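PDB 4B29: dimethylsulfoniopropionate lyase from Roseovarius nubinhibens, which probably cleaves dimethylsulfoniopropionate, releasing dimethyl sulfide, as a zinc-binding lyase of the cupin family. Local coordinates for residues 58-63 against 124-129; 94-99 against 116-121. All blocks are in the same frame, centred on the assembly; numbering follows the deposited sequence. Where two conformers were deposited one is given.

Contact 1 (58-63 against 124-129); sequences ADRPAH and SGHFLT. With NI (nickel (II) ion), chain K.
A58 and R60 settle on three successive backbone carbonyls, those of S124, G125 and H126, where the loop following edge strand 56-57 crosses the turn that leads into strand 127-128 of the cupin fold's mixed sheet. A58 N donates to H126 O at 2.9 Å. The methyl of the same alanine rests against L128, CB to CG 3.6 Å, and also lies close to G125 O.

The R60 guanidinium meets the other two carbonyls in different ways. Its CG stands anti to the backbone N (chi1 -178°), and a bend at chi3 brings the guanidinium back over the turn. There NE and NH2 both reach G125 O near the guanidinium plane, each through a weak bond; NE lies 3.3 Å from G125 O. S124 O instead sits over a face of the group, 3.1 Å from R60 CZ, where neither NE nor NH2 can aim an N-H at it; its hydrogen bond comes from R99 NH2. L128 CD2 adds an apolar neighbour at the guanidinium edge.

The H126 ring crosses the R60 chain at about a right angle, its plane perpendicular to the guanidinium, with R60 CD over one ring face, toward the rim. Water 1 fills the angle between the segments: it accepts from R60 N, donates to H126 O at 2.9 Å and hydrogen-bonds H126 ND1. At the other ring nitrogen, NE2, H126 is held by E97 N, so both nitrogens are engaged and the ring's rotation is fixed. Farther along the loop H63 ND1 is hydrogen-bonded to W98 O, which leaves NE2 directed at a nickel ion 2.0 Å away; waters 2 and 3 also bind the metal, water 3 at 2.2 Å.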
loop_
_atom_site.group_PDB
_atom_site.type_symbol
_atom_site.label_atom_id
_atom_site.label_comp_id
_atom_site.label_asym_id
_atom_site.label_seq_id
_atom_site.Cartn_x
_atom_site.Cartn_y
_atom_site.Cartn_z
ATOM N N ALA A 58 16.238 -7.512 -4.870
ATOM C CA ALA A 58 16.809 -7.762 -3.545
ATOM C C ALA A 58 16.959 -9.247 -3.212
ATOM O O ALA A 58 17.605 -9.588 -2.200
ATOM C CB ALA A 58 15.944 -7.131 -2.440
ATOM N N ASP A 59 16.250 -10.077 -3.983
ATOM C CA ASP A 59 16.041 -11.506 -3.660
ATOM C C ASP A 59 15.522 -11.737 -2.232
ATOM O O ASP A 59 16.000 -12.597 -1.494
ATOM C CB ASP A 59 17.316 -12.314 -3.908
ATOM C CG ASP A 59 16.984 -13.758 -4.348
ATOM O OD1 ASP A 59 16.533 -13.929 -5.527
ATOM O OD2 ASP A 59 17.243 -14.663 -3.519
ATOM N N ARG A 60 14.489 -10.970 -1.872
ATOM C CA ARG A 60 13.904 -11.117 -0.559
ATOM C C ARG A 60 12.878 -12.267 -0.646
ATOM O O ARG A 60 12.066 -12.245 -1.569
ATOM C CB ARG A 60 13.183 -9.790 -0.216
ATOM C CG ARG A 60 12.564 -9.852 1.190
ATOM C CD ARG A 60 11.880 -8.542 1.595
ATOM N NE ARG A 60 12.894 -7.538 1.382
ATOM C CZ ARG A 60 13.761 -7.132 2.302
ATOM N NH1 ARG A 60 13.655 -7.554 3.556
ATOM N NH2 ARG A 60 14.713 -6.250 1.937
ATOM N N PRO A 61 12.859 -13.181 0.313
ATOM C CA PRO A 61 11.923 -14.321 0.170
ATOM C C PRO A 61 10.484 -13.956 0.519
ATOM O O PRO A 61 10.239 -12.984 1.251
ATOM C CB PRO A 61 12.422 -15.344 1.213
ATOM C CG PRO A 61 13.203 -14.641 2.178
ATOM C CD PRO A 61 13.749 -13.336 1.477
ATOM N N ALA A 62 9.577 -14.772 0.013
ATOM C CA ALA A 62 8.146 -14.627 0.292
ATOM C C ALA A 62 7.894 -14.889 1.754
ATOM O O ALA A 62 8.614 -15.661 2.419
ATOM C CB ALA A 62 7.359 -15.608 -0.555
ATOM N N HIS A 63 6.861 -14.263 2.286
ATOM C CA HIS A 63 6.403 -14.574 3.617
ATOM C C HIS A 63 4.887 -14.505 3.557
ATOM O O HIS A 63 4.322 -13.434 3.328
ATOM C CB HIS A 63 6.959 -13.617 4.673
ATOM C CG HIS A 63 6.420 -13.875 6.042
ATOM N ND1 HIS A 63 5.436 -13.094 6.623
ATOM C CD2 HIS A 63 6.686 -14.866 6.932
ATOM C CE1 HIS A 63 5.141 -13.577 7.815
ATOM N NE2 HIS A 63 5.877 -14.653 8.024
ATOM N N SER A 124 14.073 -1.613 2.288
ATOM C CA SER A 124 13.865 -3.068 2.535
ATOM C C SER A 124 12.773 -3.657 1.623
ATOM O O SER A 124 11.999 -4.551 2.036
ATOM C CB SER A 124 13.648 -3.410 4.002
ATOM O OG SER A 124 12.842 -2.524 4.669
ATOM N N GLY A 125 12.738 -3.146 0.412
ATOM C CA GLY A 125 11.772 -3.581 -0.598
ATOM C C GLY A 125 12.186 -4.890 -1.261
ATOM O O GLY A 125 13.323 -5.402 -1.090
ATOM N N HIS A 126 11.284 -5.457 -2.052
ATOM C CA HIS A 126 11.703 -6.514 -2.974
ATOM C C HIS A 126 12.644 -5.964 -4.048
ATOM O O HIS A 126 13.417 -6.744 -4.651
ATOM C CB HIS A 126 10.451 -7.140 -3.608
ATOM C CG HIS A 126 9.752 -8.036 -2.655
ATOM N ND1 HIS A 126 10.189 -9.327 -2.419
ATOM C CD2 HIS A 126 8.755 -7.805 -1.770
ATOM C CE1 HIS A 126 9.449 -9.866 -1.464
ATOM N NE2 HIS A 126 8.575 -8.963 -1.053
ATOM N N PHE A 127 12.601 -4.649 -4.289
ATOM C CA PHE A 127 13.636 -3.999 -5.052
ATOM C C PHE A 127 14.205 -2.919 -4.165
ATOM O O PHE A 127 13.473 -2.224 -3.473
ATOM C CB PHE A 127 13.041 -3.367 -6.304
ATOM C CG PHE A 127 12.458 -4.415 -7.226
ATOM C CD1 PHE A 127 11.131 -4.828 -7.065
ATOM C CD2 PHE A 127 13.247 -4.991 -8.209
ATOM C CE1 PHE A 127 10.601 -5.851 -7.902
ATOM C CE2 PHE A 127 12.715 -5.992 -9.078
ATOM C CZ PHE A 127 11.403 -6.404 -8.911
ATOM N N LEU A 128 15.535 -2.865 -4.101
ATOM C CA LEU A 128 16.203 -1.927 -3.178
ATOM C C LEU A 128 16.465 -0.592 -3.838
ATOM O O LEU A 128 16.908 -0.499 -5.010
ATOM C CB LEU A 128 17.566 -2.527 -2.707
ATOM C CG LEU A 128 17.502 -3.878 -1.983
ATOM C CD1 LEU A 128 18.942 -4.266 -1.495
ATOM C CD2 LEU A 128 16.466 -3.946 -0.762
ATOM N N THR A 129 16.174 0.470 -3.060
ATOM C CA THR A 129 16.551 1.835 -3.429
ATOM C C THR A 129 16.478 2.655 -2.140
ATOM O O THR A 129 15.747 2.311 -1.197
ATOM C CB THR A 129 15.628 2.457 -4.492
ATOM O OG1 THR A 129 16.077 3.784 -4.812
ATOM C CG2 THR A 129 14.159 2.494 -3.971
HETATM NI NI NI K . 5.907 -15.807 9.679
HETATM O O HOH W 1 13.071 -9.491 -3.853
HETATM O O HOH W 2 4.106 -14.775 10.845
HETATM O O HOH W 3 6.671 -16.776 11.527
#

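Contact 2 (94-99 against 116-121); sequences PHVEWR and GWFELA
R99 and W117 form a single antiparallel beta bridge, a hydrogen-bonded pair that fastens the loop after helix 83-92 to strand 115-122 of the cupin fold's mixed sheet. R99 N reaches W117 O at 2.8 Å, and W117 N returns a bond to R99 O.

The R99 side chain, whose tip is described in one of two deposited conformers, then passes obliquely over the indole. CB lies over the five-membered ring in a CH-pi contact, 3.7 Å from its centroid. CG approaches W117 O without a bond. CD passes CZ2 and CH2 of the six-membered ring, and the extended chain carries the guanidinium beyond it, turned 85° to the indole, with W117 CH2 at its edge. NE and NH2 grip E97 side-on, both on the single oxygen OE2; the NE bond, 2.8 Å long, uses the anti lone pair. NH2 also reaches S124 O. NH1 makes a salt bridge of 3.1 Å with E119 OE1, again on an anti lone pair. Two carboxylates thus share one guanidinium, which probably favours their charged forms; E119 OE1 is also bound by S124 OG.

F118, W98 and V96 make up the apolar part of the contact. F118 turns its edge to the face of W98 in a T-shaped pair, planes 81° apart, while V96 covers a face of the phenyl ring with CG1. W98 NE1 is taken up by A93 O, and helix 67-73 packs on its indole. Water 4 spans the two backbones, donating to E97 O at 2.7 Å and accepting from E119 N at 2.9 Å.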
loop_
_atom_site.group_PDB
_atom_site.type_symbol
_atom_site.label_atom_id
_atom_site.label_comp_id
_atom_site.label_asym_id
_atom_site.label_seq_id
_atom_site.Cartn_x
_atom_site.Cartn_y
_atom_site.Cartn_z
ATOM N N PRO A 94 1.583 -14.455 -3.743
ATOM C CA PRO A 94 2.267 -15.619 -3.125
ATOM C C PRO A 94 3.781 -15.504 -3.073
ATOM O O PRO A 94 4.454 -16.430 -2.605
ATOM C CB PRO A 94 1.921 -16.795 -4.081
ATOM C CG PRO A 94 0.798 -16.319 -4.936
ATOM C CD PRO A 94 0.944 -14.793 -5.028
ATOM N N HIS A 95 4.306 -14.366 -3.520
ATOM C CA HIS A 95 5.765 -14.193 -3.701
ATOM C C HIS A 95 6.318 -13.055 -2.880
ATOM O O HIS A 95 7.543 -12.884 -2.838
ATOM C CB HIS A 95 6.065 -13.908 -5.156
ATOM C CG HIS A 95 5.640 -15.014 -6.065
ATOM N ND1 HIS A 95 6.205 -16.277 -5.998
ATOM C CD2 HIS A 95 4.699 -15.064 -7.033
ATOM C CE1 HIS A 95 5.622 -17.058 -6.896
ATOM N NE2 HIS A 95 4.714 -16.345 -7.548
ATOM N N VAL A 96 5.451 -12.275 -2.241
ATOM C CA VAL A 96 5.951 -11.117 -1.486
ATOM C C VAL A 96 6.115 -11.400 -0.026
ATOM O O VAL A 96 5.556 -12.372 0.525
ATOM C CB VAL A 96 5.055 -9.852 -1.676
ATOM C CG1 VAL A 96 4.993 -9.434 -3.150
ATOM C CG2 VAL A 96 3.655 -10.094 -1.110
ATOM N N GLU A 97 6.873 -10.531 0.654
ATOM C CA GLU A 97 7.046 -10.608 2.076
ATOM C C GLU A 97 5.953 -9.794 2.797
ATOM O O GLU A 97 6.086 -8.574 3.012
ATOM C CB GLU A 97 8.472 -10.109 2.477
ATOM C CG GLU A 97 8.631 -10.134 3.977
ATOM C CD GLU A 97 9.911 -9.432 4.396
ATOM O OE1 GLU A 97 10.996 -9.983 4.114
ATOM O OE2 GLU A 97 9.824 -8.342 4.985
ATOM N N TRP A 98 4.861 -10.464 3.189
ATOM C CA TRP A 98 3.756 -9.794 3.882
ATOM C C TRP A 98 4.128 -9.501 5.307
ATOM O O TRP A 98 4.799 -10.329 5.988
ATOM C CB TRP A 98 2.462 -10.653 3.841
ATOM C CG TRP A 98 1.901 -10.751 2.513
ATOM C CD1 TRP A 98 2.068 -11.778 1.613
ATOM C CD2 TRP A 98 1.045 -9.792 1.883
ATOM N NE1 TRP A 98 1.388 -11.483 0.443
ATOM C CE2 TRP A 98 0.739 -10.279 0.606
ATOM C CE3 TRP A 98 0.538 -8.524 2.284
ATOM C CZ2 TRP A 98 -0.054 -9.560 -0.312
ATOM C CZ3 TRP A 98 -0.289 -7.814 1.391
ATOM C CH2 TRP A 98 -0.578 -8.322 0.116
ATOM N N ARG A 99 3.639 -8.331 5.750
ATOM C CA ARG A 99 3.849 -7.768 7.080
ATOM C C ARG A 99 2.527 -7.312 7.718
ATOM O O ARG A 99 1.538 -7.013 7.019
ATOM C CB ARG A 99 4.813 -6.558 6.986
ATOM C CG ARG A 99 6.098 -6.879 6.209
ATOM C CD ARG A 99 7.005 -5.660 6.026
ATOM N NE ARG A 99 8.297 -6.030 5.432
ATOM C CZ ARG A 99 9.179 -5.155 4.943
ATOM N NH1 ARG A 99 8.947 -3.860 5.031
ATOM N NH2 ARG A 99 10.331 -5.580 4.414
ATOM N N GLY A 116 -3.054 -6.843 5.229
ATOM C CA GLY A 116 -1.587 -6.954 5.379
ATOM C C GLY A 116 -0.948 -5.924 4.455
ATOM O O GLY A 116 -1.629 -5.240 3.696
ATOM N N TRP A 117 0.368 -5.813 4.522
ATOM C CA TRP A 117 1.057 -4.881 3.635
ATOM C C TRP A 117 2.428 -5.448 3.278
ATOM O O TRP A 117 2.932 -6.362 3.958
ATOM C CB TRP A 117 1.244 -3.504 4.323
ATOM C CG TRP A 117 2.157 -3.485 5.507
ATOM C CD1 TRP A 117 1.874 -3.886 6.770
ATOM C CD2 TRP A 117 3.525 -3.027 5.520
ATOM N NE1 TRP A 117 2.983 -3.691 7.597
ATOM C CE2 TRP A 117 4.004 -3.172 6.844
ATOM C CE3 TRP A 117 4.370 -2.503 4.539
ATOM C CZ2 TRP A 117 5.315 -2.799 7.225
ATOM C CZ3 TRP A 117 5.681 -2.142 4.910
ATOM C CH2 TRP A 117 6.124 -2.294 6.248
ATOM N N PHE A 118 3.045 -4.862 2.255
ATOM C CA PHE A 118 4.420 -5.240 1.976
ATOM C C PHE A 118 5.136 -4.057 1.338
ATOM O O PHE A 118 4.503 -3.090 0.872
ATOM C CB PHE A 118 4.491 -6.488 1.083
ATOM C CG PHE A 118 3.974 -6.306 -0.345
ATOM C CD1 PHE A 118 4.803 -5.889 -1.405
ATOM C CD2 PHE A 118 2.644 -6.603 -0.634
ATOM C CE1 PHE A 118 4.307 -5.796 -2.741
ATOM C CE2 PHE A 118 2.158 -6.526 -1.957
ATOM C CZ PHE A 118 2.952 -6.094 -3.012
ATOM N N GLU A 119 6.469 -4.136 1.287
ATOM C CA GLU A 119 7.251 -3.032 0.702
ATOM C C GLU A 119 7.742 -3.487 -0.659
ATOM O O GLU A 119 8.546 -4.425 -0.764
ATOM C CB GLU A 119 8.435 -2.708 1.639
ATOM C CG GLU A 119 9.277 -1.484 1.197
ATOM C CD GLU A 119 10.387 -1.173 2.220
ATOM O OE1 GLU A 119 10.407 -1.737 3.341
ATOM O OE2 GLU A 119 11.376 -0.565 1.783
ATOM N N LEU A 120 7.218 -2.879 -1.712
ATOM C CA LEU A 120 7.614 -3.275 -3.045
ATOM C C LEU A 120 9.006 -2.764 -3.364
ATOM O O LEU A 120 9.846 -3.499 -3.929
ATOM C CB LEU A 120 6.601 -2.691 -4.047
ATOM C CG LEU A 120 6.938 -2.863 -5.524
ATOM C CD1 LEU A 120 7.174 -4.418 -5.865
ATOM C CD2 LEU A 120 5.832 -2.233 -6.402
ATOM N N ALA A 121 9.246 -1.492 -3.055
ATOM C CA ALA A 121 10.552 -0.868 -3.404
ATOM C C ALA A 121 10.932 0.024 -2.249
ATOM O O ALA A 121 10.087 0.701 -1.638
ATOM C CB ALA A 121 10.491 -0.053 -4.686
HETATM O O HOH W 4 7.678 -6.376 2.591
#

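From the N terminus, the chain passes helix 24-41 and strand 56-57, then enters loop 58-63, which remains open until 124-129 returns to it. Contact 1 therefore closes the larger loop, with 60 residues between its segments. Contact 2 nests inside: 94-99 meets 116-121 after only 16 intervening residues, mostly helical. Strand 115-122 leads through the 124-126 turn into 127-128, its neighbour in the mixed sheet, so both closures end on that sheet. The contacts also touch each other, where 124-126 meets E97 and E119. Together they join the loops after strand 56-57 and helix 83-92 to neighbouring strands at one side of the mixed sheet.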